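Local coordinates for protein dihydropteroate synthase (Xanthomonas albilineans, PDB 6Q62) that probably condenses para-aminobenzoate with 6-hydroxymethyl-7,8-dihydropterin diphosphate to give 7,8-dihydropteroate, the direct precursor of folates, at residues Asn27-Ser32 / Leu80-Pro85. Residues are numbered along the deposited sequence; the frame is centred on the assembly and turned at random.
Sequences NVTPDS and LRRVIP. With SO4 (sulfate ion), chain H.
Arg82 runs its aliphatic stem past Val28 and ends its guanidinium against Thr29 and Pro30, a contact of van der Waals kind with no hydrogen bond crossing it. The side chains of Val28 and Arg82 run past each other in opposite senses. Val28 CG1, anti to the backbone N (chi1 -166°), lies beside Arg82 CB and 3.4 Å from Arg82 O. From the other side of the pair, Arg82 CD comes within 3.3 Å of Val28 O. Both carbonyl oxygens are buried here without a hydrogen-bond partner in the model. Extended from CG to NE, the arginine carries its flat group onward until Pro30 CD sits over one face, off centre and 3.9 Å from Arg82 NH2. Thr29 CG2 approaches Arg82 NH1 obliquely at 3.8 Å.

The packing joins the loop that follows strand 21-27, the first strand of the TIM-barrel sheet, to helix 76-93 on the barrel's outside. Among polar interactions, Arg82 NE forms a salt bridge with Glu78 one turn earlier and NH1 bonds to Gly64 O, which together restrain the guanidinium's rotation. Within the loop, Ser32 OG donates to Thr29 OG1 at 2.7 Å. Ser32 N bonds to Thr29 O, closing the short 3-10 turn. On the strand side, Asn27 ND2 reaches O1 of a sulfate, probably from the crystallisation liquor, at 3.0 Å; Arg261 and His263 also hold this anion.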
# COMPACT_ATOMS: atom_id res chain seq x y z
N ASN A 27 -17.89 9.53 10.38
CA ASN A 27 -18.38 10.90 10.37
C ASN A 27 -19.90 10.90 10.44
O ASN A 27 -20.56 10.20 9.67
CB ASN A 27 -17.88 11.64 9.13
CG ASN A 27 -16.42 12.00 9.18
OD1 ASN A 27 -15.87 12.37 10.22
ND2 ASN A 27 -15.77 11.92 8.04
N VAL A 28 -20.44 11.65 11.39
CA VAL A 28 -21.89 11.72 11.55
C VAL A 28 -22.31 13.08 11.03
O VAL A 28 -22.51 14.01 11.80
CB VAL A 28 -22.36 11.51 13.02
CG1 VAL A 28 -23.88 11.25 13.07
CG2 VAL A 28 -21.59 10.40 13.71
N THR A 29 -22.38 13.22 9.71
CA THR A 29 -22.79 14.49 9.12
C THR A 29 -23.74 14.13 7.97
O THR A 29 -23.49 13.14 7.28
CB THR A 29 -21.59 15.33 8.58
OG1 THR A 29 -20.89 14.58 7.60
CG2 THR A 29 -20.60 15.77 9.68
N PRO A 30 -24.83 14.88 7.75
CA PRO A 30 -25.71 14.56 6.61
C PRO A 30 -24.97 14.46 5.26
O PRO A 30 -25.31 13.60 4.45
CB PRO A 30 -26.73 15.70 6.62
CG PRO A 30 -26.75 16.18 8.05
CD PRO A 30 -25.31 16.07 8.49
N ASP A 31 -23.93 15.29 5.05
CA ASP A 31 -23.13 15.30 3.80
C ASP A 31 -22.25 14.05 3.63
O ASP A 31 -21.76 13.79 2.53
CB ASP A 31 -22.30 16.59 3.68
N SER A 32 -22.08 13.25 4.70
CA SER A 32 -21.31 12.02 4.63
C SER A 32 -22.06 10.90 3.91
O SER A 32 -21.43 9.93 3.48
CB SER A 32 -20.88 11.56 6.02
OG SER A 32 -19.83 12.37 6.51
N LEU A 80 -24.05 17.27 19.66
CA LEU A 80 -24.55 16.23 20.58
C LEU A 80 -25.61 15.38 19.93
O LEU A 80 -25.61 14.16 20.08
CB LEU A 80 -25.11 16.88 21.86
CG LEU A 80 -24.08 17.53 22.79
CD1 LEU A 80 -24.80 18.40 23.86
CD2 LEU A 80 -23.21 16.45 23.46
N ARG A 81 -26.53 16.02 19.18
CA ARG A 81 -27.63 15.34 18.46
C ARG A 81 -27.06 14.32 17.46
O ARG A 81 -27.68 13.29 17.22
CB ARG A 81 -28.47 16.41 17.73
CG ARG A 81 -29.82 16.01 17.18
CD ARG A 81 -30.51 17.29 16.72
NE ARG A 81 -30.97 18.04 17.89
CZ ARG A 81 -30.73 19.32 18.15
NH1 ARG A 81 -30.07 20.08 17.27
NH2 ARG A 81 -31.20 19.87 19.25
N ARG A 82 -25.89 14.60 16.91
CA ARG A 82 -25.23 13.69 15.98
C ARG A 82 -24.47 12.58 16.67
O ARG A 82 -24.71 11.42 16.37
CB ARG A 82 -24.26 14.46 15.09
CG ARG A 82 -24.98 15.42 14.15
CD ARG A 82 -24.00 16.38 13.53
NE ARG A 82 -24.71 17.30 12.63
CZ ARG A 82 -24.11 18.13 11.79
NH1 ARG A 82 -22.78 18.13 11.67
NH2 ARG A 82 -24.82 18.94 11.02
N VAL A 83 -23.52 12.92 17.57
CA VAL A 83 -22.60 11.91 18.09
C VAL A 83 -23.19 11.05 19.21
O VAL A 83 -22.86 9.87 19.26
CB VAL A 83 -21.19 12.45 18.49
CG1 VAL A 83 -20.54 13.17 17.30
CG2 VAL A 83 -21.22 13.38 19.71
N ILE A 84 -24.04 11.61 20.10
CA ILE A 84 -24.49 10.78 21.24
C ILE A 84 -25.31 9.56 20.82
O ILE A 84 -24.99 8.46 21.29
CB ILE A 84 -25.21 11.63 22.33
CG1 ILE A 84 -24.30 12.78 22.83
CG2 ILE A 84 -25.78 10.74 23.48
CD1 ILE A 84 -22.93 12.32 23.39
N PRO A 85 -26.33 9.66 19.94
CA PRO A 85 -27.09 8.45 19.58
C PRO A 85 -26.19 7.42 18.87
O PRO A 85 -26.38 6.21 19.04
CB PRO A 85 -28.21 8.97 18.68
CG PRO A 85 -28.25 10.43 18.90
CD PRO A 85 -26.88 10.86 19.27
S SO4 H . -12.29 13.37 7.91
O1 SO4 H . -13.09 12.69 6.87
O2 SO4 H . -12.29 14.82 7.70
O3 SO4 H . -12.87 13.10 9.27
O4 SO4 H . -10.90 12.93 7.86